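Local atomic coordinates of HEPN domain-containing protein (Sulfolobus tokodaii, PDB entry 1WOL), a protein that is of unknown function but folds as an archaeal HEPN domain, an all-helical module that probably relates it to the nucleotidyltransferase-associated helical bundles. Residues A[12-17]-A[34-39]; A[20-25]-A[102-107]; A[64-69]-A[114-119]. All blocks are in the same frame, centred on the assembly; numbering follows the deposited sequence.

Interaction 1 (A[12-17]-A[34-39]); sequences ERDLEE and SQQCAE
Asp14 and Leu15 of helix 4-23 meet Gln36 and Cys37 of helix 27-48 in the antiparallel helical hairpin that opens the HEPN bundle. The two segment axes come within 7.9 Å of each other at 163°, and the backbones draw close where the CA atoms of Asp14 and Cys37 lie 5.1 Å apart. Asp14 takes the middle of the interface. Its CB packs on Cys37 CB at 3.9 Å, while CG, turned away from the carbonyl carbon (chi1 -72°), carries the carboxylate along the second helix to Gln36. There OD2 rests 3.4 Å from Gln36 CB, a van der Waals contact with the root of that side chain; no hydrogen bond crosses between the segments. Beside it, Cys37 SG, swung opposite its own backbone N (chi1 171°), lies 4.0 Å from Leu15 CB. Leu15 goes on to touch Ile107 and Ile111 of helix 100-120, so the hairpin also rests on the last helix. A glycine at Asp14 would probably leave a gap beside Cys37 CB and Gln36 CB, where CB and the carboxylate now pack. This close antiparallel pairing of the first two helices is the opening hairpin of this HEPN helical bundle.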
loop_
_atom_site.group_PDB
_atom_site.type_symbol
_atom_site.label_atom_id
_atom_site.label_comp_id
_atom_site.label_asym_id
_atom_site.label_seq_id
_atom_site.Cartn_x
_atom_site.Cartn_y
_atom_site.Cartn_z
ATOM N N GLU A 12 4.634 -9.161 0.733
ATOM C CA GLU A 12 3.810 -10.328 0.475
ATOM C C GLU A 12 3.077 -10.696 1.762
ATOM O O GLU A 12 1.918 -11.074 1.787
ATOM C CB GLU A 12 4.728 -11.489 -0.005
ATOM C CG GLU A 12 5.263 -11.005 -1.283
ATOM C CD GLU A 12 5.832 -11.965 -2.104
ATOM O OE1 GLU A 12 6.646 -12.729 -1.457
ATOM O OE2 GLU A 12 5.458 -11.863 -3.367
ATOM N N ARG A 13 3.755 -10.510 2.927
ATOM C CA ARG A 13 3.073 -10.922 4.188
ATOM C C ARG A 13 1.969 -9.884 4.515
ATOM O O ARG A 13 0.897 -10.293 5.049
ATOM C CB ARG A 13 4.189 -10.835 5.332
ATOM C CG ARG A 13 3.636 -11.396 6.725
ATOM C CD ARG A 13 3.457 -12.957 6.537
ATOM N NE ARG A 13 3.350 -13.528 7.889
ATOM C CZ ARG A 13 3.437 -14.791 8.061
ATOM N NH1 ARG A 13 3.701 -15.583 6.910
ATOM N NH2 ARG A 13 3.107 -15.311 9.239
ATOM N N ASP A 14 2.216 -8.605 4.269
ATOM C CA ASP A 14 1.205 -7.565 4.505
ATOM C C ASP A 14 -0.034 -7.890 3.628
ATOM O O ASP A 14 -1.168 -7.684 4.064
ATOM C CB ASP A 14 1.756 -6.161 4.137
ATOM C CG ASP A 14 2.785 -5.669 5.135
ATOM O OD1 ASP A 14 2.770 -6.227 6.219
ATOM O OD2 ASP A 14 3.507 -4.727 4.813
ATOM N N LEU A 15 0.147 -8.302 2.330
ATOM C CA LEU A 15 -1.007 -8.690 1.466
ATOM C C LEU A 15 -1.736 -9.849 2.059
ATOM O O LEU A 15 -2.974 -9.868 2.115
ATOM C CB LEU A 15 -0.489 -8.976 0.059
ATOM C CG LEU A 15 -1.527 -9.558 -0.826
ATOM C CD1 LEU A 15 -2.746 -8.645 -1.093
ATOM C CD2 LEU A 15 -0.838 -9.802 -2.280
ATOM N N GLU A 16 -1.043 -10.883 2.475
ATOM C CA GLU A 16 -1.727 -12.043 3.103
ATOM C C GLU A 16 -2.482 -11.596 4.277
ATOM O O GLU A 16 -3.617 -12.084 4.455
ATOM C CB GLU A 16 -0.611 -13.100 3.456
ATOM C CG GLU A 16 -1.252 -14.299 4.163
ATOM C CD GLU A 16 -0.196 -15.393 4.420
ATOM O OE1 GLU A 16 0.577 -15.780 3.441
ATOM O OE2 GLU A 16 -0.260 -15.983 5.493
ATOM N N GLU A 17 -1.896 -10.726 5.097
ATOM C CA GLU A 17 -2.658 -10.302 6.326
ATOM C C GLU A 17 -3.835 -9.416 5.927
ATOM O O GLU A 17 -4.812 -9.480 6.647
ATOM C CB GLU A 17 -1.663 -9.467 7.133
ATOM C CG GLU A 17 -0.634 -10.430 7.842
ATOM C CD GLU A 17 0.477 -9.624 8.547
ATOM O OE1 GLU A 17 0.612 -8.436 8.435
ATOM O OE2 GLU A 17 1.349 -10.331 9.186
ATOM N N SER A 34 -3.012 -3.031 3.191
ATOM C CA SER A 34 -2.775 -2.886 1.707
ATOM C C SER A 34 -1.853 -1.699 1.461
ATOM O O SER A 34 -0.974 -1.790 0.574
ATOM C CB SER A 34 -4.134 -2.599 0.997
ATOM O OG SER A 34 -4.926 -3.789 1.169
ATOM N N GLN A 35 -2.010 -0.567 2.178
ATOM C CA GLN A 35 -1.074 0.495 1.987
ATOM C C GLN A 35 0.314 0.114 2.428
ATOM O O GLN A 35 1.244 0.396 1.694
ATOM C CB GLN A 35 -1.527 1.748 2.723
ATOM C CG GLN A 35 -0.426 2.775 2.466
ATOM C CD GLN A 35 -0.087 3.682 3.461
ATOM O OE1 GLN A 35 -0.975 4.356 3.884
ATOM N NE2 GLN A 35 1.309 3.882 3.779
ATOM N N GLN A 36 0.456 -0.676 3.518
ATOM C CA GLN A 36 1.755 -1.159 3.922
ATOM C C GLN A 36 2.367 -2.026 2.886
ATOM O O GLN A 36 3.577 -1.918 2.631
ATOM C CB GLN A 36 1.691 -1.933 5.232
ATOM C CG GLN A 36 1.275 -1.016 6.381
ATOM C CD GLN A 36 2.501 -0.179 6.801
ATOM O OE1 GLN A 36 2.355 1.066 6.945
ATOM N NE2 GLN A 36 3.638 -0.790 6.921
ATOM N N CYS A 37 1.573 -2.951 2.250
ATOM C CA CYS A 37 2.040 -3.773 1.197
ATOM C C CYS A 37 2.668 -2.920 0.062
ATOM O O CYS A 37 3.798 -3.234 -0.343
ATOM C CB CYS A 37 0.844 -4.635 0.698
ATOM S SG CYS A 37 1.329 -5.545 -0.870
ATOM N N ALA A 38 1.904 -1.958 -0.408
ATOM C CA ALA A 38 2.386 -1.152 -1.559
ATOM C C ALA A 38 3.635 -0.389 -1.193
ATOM O O ALA A 38 4.594 -0.356 -1.996
ATOM C CB ALA A 38 1.224 -0.236 -2.016
ATOM N N GLU A 39 3.581 0.236 0.015
ATOM C CA GLU A 39 4.772 1.033 0.454
ATOM C C GLU A 39 6.020 0.124 0.538
ATOM O O GLU A 39 7.098 0.508 0.046
ATOM C CB GLU A 39 4.476 1.700 1.844
ATOM C CG GLU A 39 5.724 2.646 2.194
ATOM C CD GLU A 39 5.758 3.105 3.627
ATOM O OE1 GLU A 39 4.714 3.085 4.343
ATOM O OE2 GLU A 39 6.891 3.522 4.023
#

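Interaction 2 (A[20-25]-A[102-107]); sequences YAKSGG and DADECI
Lys22 and Ala103 mark the closest backbone approach, 6.4 Å between their CA atoms, where the last turn of helix 4-23 faces the early part of helix 100-120 across the HEPN helical bundle. Helix 4-23 stops just beyond, in a Schellman motif: Gly25 has positive phi (87°), and two bonds run back into the last turn, one of them Gly25 N to Lys22 O at 2.9 Å. With these backbone angles a side chain would run into the preceding carbonyl O, a position that calls for glycine. Lys22 carries the whole contact on its side. Its CB sits 4.0 Å from Ile107 CD1 and its CG is 4.3 Å from Ala103 CB, so the aliphatic stem packs on both and crosses Ile107 at about a right angle. The chain is extended from CG onward, with CG opposite the backbone N (chi1 167°), and this full reach brings the ammonium group to Asp104. Ile107 also packs on Leu15 and Ala18 of helix 4-23, and Cys106 is joined by a disulfide to Cys31 of helix 27-48. The salt bridge is short: Lys22 NZ donates to Asp104 OD1 at 2.6 Å, from the syn side and 17° out of the carboxylate plane.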
loop_
_atom_site.group_PDB
_atom_site.type_symbol
_atom_site.label_atom_id
_atom_site.label_comp_id
_atom_site.label_asym_id
_atom_site.label_seq_id
_atom_site.Cartn_x
_atom_site.Cartn_y
_atom_site.Cartn_z
ATOM N N TYR A 20 -6.534 -11.718 5.089
ATOM C CA TYR A 20 -7.019 -12.365 6.306
ATOM C C TYR A 20 -7.938 -11.338 7.085
ATOM O O TYR A 20 -8.944 -11.710 7.668
ATOM C CB TYR A 20 -5.742 -12.803 7.138
ATOM C CG TYR A 20 -6.133 -13.518 8.378
ATOM C CD1 TYR A 20 -5.826 -12.908 9.618
ATOM C CD2 TYR A 20 -6.640 -14.747 8.361
ATOM C CE1 TYR A 20 -5.977 -13.504 10.823
ATOM C CE2 TYR A 20 -6.887 -15.421 9.663
ATOM C CZ TYR A 20 -6.530 -14.719 10.867
ATOM O OH TYR A 20 -6.826 -15.245 12.147
ATOM N N ALA A 21 -7.497 -10.091 7.164
ATOM C CA ALA A 21 -8.309 -9.123 7.885
ATOM C C ALA A 21 -9.638 -8.975 7.183
ATOM O O ALA A 21 -10.701 -8.913 7.856
ATOM C CB ALA A 21 -7.595 -7.724 7.872
ATOM N N LYS A 22 -9.671 -8.938 5.864
ATOM C CA LYS A 22 -11.029 -8.798 5.155
ATOM C C LYS A 22 -11.870 -10.005 5.523
ATOM O O LYS A 22 -13.085 -9.867 5.770
ATOM C CB LYS A 22 -10.734 -8.711 3.643
ATOM C CG LYS A 22 -12.086 -8.899 2.915
ATOM C CD LYS A 22 -11.871 -8.937 1.434
ATOM C CE LYS A 22 -13.273 -9.491 0.872
ATOM N NZ LYS A 22 -13.315 -9.588 -0.578
ATOM N N SER A 23 -11.274 -11.196 5.564
ATOM C CA SER A 23 -12.083 -12.405 5.928
ATOM C C SER A 23 -12.674 -12.332 7.242
ATOM O O SER A 23 -13.775 -12.884 7.476
ATOM C CB SER A 23 -11.131 -13.611 5.792
ATOM O OG SER A 23 -11.843 -14.826 6.042
ATOM N N GLY A 24 -12.072 -11.619 8.159
ATOM C CA GLY A 24 -12.617 -11.446 9.493
ATOM C C GLY A 24 -13.625 -10.267 9.668
ATOM O O GLY A 24 -14.142 -9.996 10.770
ATOM N N GLY A 25 -13.826 -9.529 8.558
ATOM C CA GLY A 25 -14.681 -8.339 8.580
ATOM C C GLY A 25 -13.940 -7.079 8.976
ATOM O O GLY A 25 -14.563 -5.972 9.239
ATOM N N ASP A 102 -14.248 -1.203 0.157
ATOM C CA ASP A 102 -13.031 -0.487 0.373
ATOM C C ASP A 102 -11.945 -1.547 0.517
ATOM O O ASP A 102 -10.891 -1.353 -0.019
ATOM C CB ASP A 102 -13.084 0.237 1.742
ATOM C CG ASP A 102 -14.169 1.317 1.809
ATOM O OD1 ASP A 102 -14.561 1.617 3.008
ATOM O OD2 ASP A 102 -14.533 1.908 0.760
ATOM N N ALA A 103 -12.205 -2.603 1.277
ATOM C CA ALA A 103 -11.153 -3.632 1.391
ATOM C C ALA A 103 -10.753 -4.202 0.055
ATOM O O ALA A 103 -9.559 -4.369 -0.201
ATOM C CB ALA A 103 -11.664 -4.684 2.346
ATOM N N ASP A 104 -11.768 -4.507 -0.759
ATOM C CA ASP A 104 -11.411 -5.002 -2.094
ATOM C C ASP A 104 -10.633 -4.011 -2.872
ATOM O O ASP A 104 -9.635 -4.382 -3.526
ATOM C CB ASP A 104 -12.704 -5.365 -2.948
ATOM C CG ASP A 104 -13.424 -6.519 -2.418
ATOM O OD1 ASP A 104 -13.002 -7.192 -1.451
ATOM O OD2 ASP A 104 -14.526 -6.791 -3.015
ATOM N N GLU A 105 -11.002 -2.731 -2.914
ATOM C CA GLU A 105 -10.237 -1.754 -3.735
ATOM C C GLU A 105 -8.832 -1.568 -3.188
ATOM O O GLU A 105 -7.865 -1.433 -3.958
ATOM C CB GLU A 105 -10.981 -0.400 -3.691
ATOM C CG GLU A 105 -12.294 -0.558 -4.464
ATOM C CD GLU A 105 -13.104 0.779 -4.535
ATOM O OE1 GLU A 105 -12.681 1.781 -3.947
ATOM O OE2 GLU A 105 -14.161 0.658 -5.228
ATOM N N CYS A 106 -8.699 -1.538 -1.900
ATOM C CA CYS A 106 -7.348 -1.385 -1.312
ATOM C C CYS A 106 -6.533 -2.680 -1.579
ATOM O O CYS A 106 -5.354 -2.510 -2.020
ATOM C CB CYS A 106 -7.432 -1.302 0.214
ATOM S SG CYS A 106 -8.077 0.403 0.709
ATOM N N ILE A 107 -7.034 -3.891 -1.354
ATOM C CA ILE A 107 -6.251 -5.106 -1.570
ATOM C C ILE A 107 -5.850 -5.133 -3.062
ATOM O O ILE A 107 -4.699 -5.465 -3.365
ATOM C CB ILE A 107 -7.073 -6.297 -1.162
ATOM C CG1 ILE A 107 -7.053 -6.356 0.414
ATOM C CG2 ILE A 107 -6.393 -7.605 -1.699
ATOM C CD1 ILE A 107 -8.136 -7.361 0.973
#

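Interaction 3 (A[64-69]-A[114-119]); sequences NPPADI and LNWVKG
The indole of Trp116, on helix 100-120, is met by Pro65, Pro66 and Ile69 where the chain turns into helix 67-77, and no hydrogen bond joins the two segments. One interaction is a CH-pi contact: Ile69 CG1 stands over the five-membered ring, 3.8 Å from its centroid and only 9° off the ring normal. CG1 comes to the ring because it is placed opposite the carbonyl carbon of Ile69 (chi1 -68°).

The remaining contacts are apolar. The same isoleucine spreads its other branches along the indole: Ile69 CD1 reaches back to Trp116 CB at 3.5 Å, and CG2 lies 4.0 Å from CZ3 of the six-membered ring, so that one residue spans the tryptophan from its stem to the benzo side. The two prolines approach the indole obliquely. Pro66 CD lies 3.5 Å from Trp116 NE1 and 3.6 Å from CZ2, while Pro65 CB touches CH2 at 4.1 Å. Pro66 is also the N-cap residue of helix 67-77, so the tryptophan packs against the very start of that helix. Beyond the two segments, Trp116 touches Leu62 and Leu45, and Asp68 pairs with Arg112 in a salt bridge. Trp116 packed on the N-cap proline and the first turn thus docks helix 67-77 onto helix 100-120 of this HEPN bundle.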
loop_
_atom_site.group_PDB
_atom_site.type_symbol
_atom_site.label_atom_id
_atom_site.label_comp_id
_atom_site.label_asym_id
_atom_site.label_seq_id
_atom_site.Cartn_x
_atom_site.Cartn_y
_atom_site.Cartn_z
ATOM N N ASN A 64 7.542 8.676 -12.547
ATOM C CA ASN A 64 6.932 8.397 -13.843
ATOM C C ASN A 64 6.336 7.006 -13.975
ATOM O O ASN A 64 6.601 6.260 -14.894
ATOM C CB ASN A 64 7.960 8.648 -14.939
ATOM C CG ASN A 64 8.422 10.126 -14.956
ATOM O OD1 ASN A 64 7.653 11.050 -14.579
ATOM N ND2 ASN A 64 9.657 10.353 -15.403
ATOM N N PRO A 65 5.616 6.608 -12.944
ATOM C CA PRO A 65 5.009 5.261 -13.070
ATOM C C PRO A 65 3.801 5.285 -14.074
ATOM O O PRO A 65 3.239 6.344 -14.422
ATOM C CB PRO A 65 4.514 5.021 -11.627
ATOM C CG PRO A 65 4.022 6.409 -11.220
ATOM C CD PRO A 65 5.174 7.327 -11.752
ATOM N N PRO A 66 3.303 4.085 -14.463
ATOM C CA PRO A 66 2.137 4.037 -15.359
ATOM C C PRO A 66 0.979 4.716 -14.636
ATOM O O PRO A 66 0.924 4.711 -13.339
ATOM C CB PRO A 66 1.838 2.541 -15.469
ATOM C CG PRO A 66 3.123 1.870 -15.256
ATOM C CD PRO A 66 3.933 2.774 -14.299
ATOM N N ALA A 67 -0.016 5.217 -15.370
ATOM C CA ALA A 67 -1.212 5.845 -14.864
ATOM C C ALA A 67 -1.986 5.013 -13.767
ATOM O O ALA A 67 -2.354 5.499 -12.677
ATOM C CB ALA A 67 -2.219 6.166 -16.028
ATOM N N ASP A 68 -2.130 3.724 -14.051
ATOM C CA ASP A 68 -2.886 2.906 -13.141
ATOM C C ASP A 68 -2.162 2.754 -11.829
ATOM O O ASP A 68 -2.820 2.567 -10.820
ATOM C CB ASP A 68 -3.154 1.499 -13.678
ATOM C CG ASP A 68 -1.906 0.740 -13.952
ATOM O OD1 ASP A 68 -1.164 1.060 -14.873
ATOM O OD2 ASP A 68 -1.603 -0.263 -13.293
ATOM N N ILE A 69 -0.834 2.765 -11.872
ATOM C CA ILE A 69 -0.016 2.628 -10.651
ATOM C C ILE A 69 -0.106 3.933 -9.849
ATOM O O ILE A 69 -0.266 3.887 -8.650
ATOM C CB ILE A 69 1.404 2.315 -11.035
ATOM C CG1 ILE A 69 1.531 0.906 -11.656
ATOM C CG2 ILE A 69 2.409 2.416 -9.755
ATOM C CD1 ILE A 69 1.108 -0.338 -10.647
ATOM N N LEU A 114 2.274 -4.428 -6.107
ATOM C CA LEU A 114 3.199 -5.468 -5.804
ATOM C C LEU A 114 3.577 -6.235 -7.076
ATOM O O LEU A 114 4.758 -6.508 -7.272
ATOM C CB LEU A 114 2.583 -6.387 -4.758
ATOM C CG LEU A 114 3.363 -7.726 -4.502
ATOM C CD1 LEU A 114 4.707 -7.403 -3.896
ATOM C CD2 LEU A 114 2.563 -8.580 -3.471
ATOM N N ASN A 115 2.600 -6.478 -7.952
ATOM C CA ASN A 115 2.975 -7.276 -9.175
ATOM C C ASN A 115 3.783 -6.381 -10.090
ATOM O O ASN A 115 4.681 -6.945 -10.839
ATOM C CB ASN A 115 1.725 -7.666 -9.985
ATOM C CG ASN A 115 0.912 -8.687 -9.389
ATOM O OD1 ASN A 115 1.362 -9.467 -8.639
ATOM N ND2 ASN A 115 -0.386 -8.745 -9.856
ATOM N N TRP A 116 3.472 -5.097 -10.137
ATOM C CA TRP A 116 4.204 -4.154 -11.076
ATOM C C TRP A 116 5.649 -4.048 -10.552
ATOM O O TRP A 116 6.614 -4.107 -11.298
ATOM C CB TRP A 116 3.455 -2.888 -11.080
ATOM C CG TRP A 116 4.209 -1.784 -11.776
ATOM C CD1 TRP A 116 4.285 -1.559 -13.189
ATOM C CD2 TRP A 116 4.955 -0.736 -11.172
ATOM N NE1 TRP A 116 5.035 -0.400 -13.426
ATOM C CE2 TRP A 116 5.441 0.123 -12.220
ATOM C CE3 TRP A 116 5.236 -0.410 -9.837
ATOM C CZ2 TRP A 116 6.201 1.283 -11.972
ATOM C CZ3 TRP A 116 5.994 0.732 -9.603
ATOM C CH2 TRP A 116 6.467 1.566 -10.660
ATOM N N VAL A 117 5.840 -4.014 -9.229
ATOM C CA VAL A 117 7.200 -3.971 -8.733
ATOM C C VAL A 117 7.885 -5.284 -9.027
ATOM O O VAL A 117 9.050 -5.284 -9.438
ATOM C CB VAL A 117 7.155 -3.753 -7.129
ATOM C CG1 VAL A 117 8.558 -4.094 -6.532
ATOM C CG2 VAL A 117 6.714 -2.391 -6.862
ATOM N N LYS A 118 7.264 -6.453 -8.810
ATOM C CA LYS A 118 7.928 -7.736 -9.006
ATOM C C LYS A 118 8.410 -7.852 -10.476
ATOM O O LYS A 118 9.513 -8.394 -10.735
ATOM C CB LYS A 118 7.027 -8.854 -8.553
ATOM C CG LYS A 118 6.990 -8.885 -7.022
ATOM C CD LYS A 118 5.998 -9.936 -6.585
ATOM C CE LYS A 118 6.464 -11.322 -6.461
ATOM N NZ LYS A 118 5.045 -12.021 -6.196
ATOM N N GLY A 119 7.622 -7.266 -11.346
ATOM C CA GLY A 119 7.923 -7.397 -12.766
ATOM C C GLY A 119 9.212 -6.679 -13.093
ATOM O O GLY A 119 9.849 -6.921 -14.179
#

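In the fold
From the N terminus, helix 4-23 turns back into helix 27-48, and interaction 1 closes that short hairpin. Interaction 2 starts further along the same first helix and reaches the C-terminal helix 100-120, closing a much longer loop, so interactions 1 and 2 cross along the chain. Interaction 3 opens after interaction 1 has closed and ties the start of helix 67-77 to a later part of helix 100-120; it crosses interaction 2. Interaction 1 lies between the others: Leu15 packs on Ile107 of interaction 2, and Glu12 forms a salt bridge with Lys118 of interaction 3. Interactions 2 and 3 share helix 100-120 but do not touch, their centres about 21 Å apart.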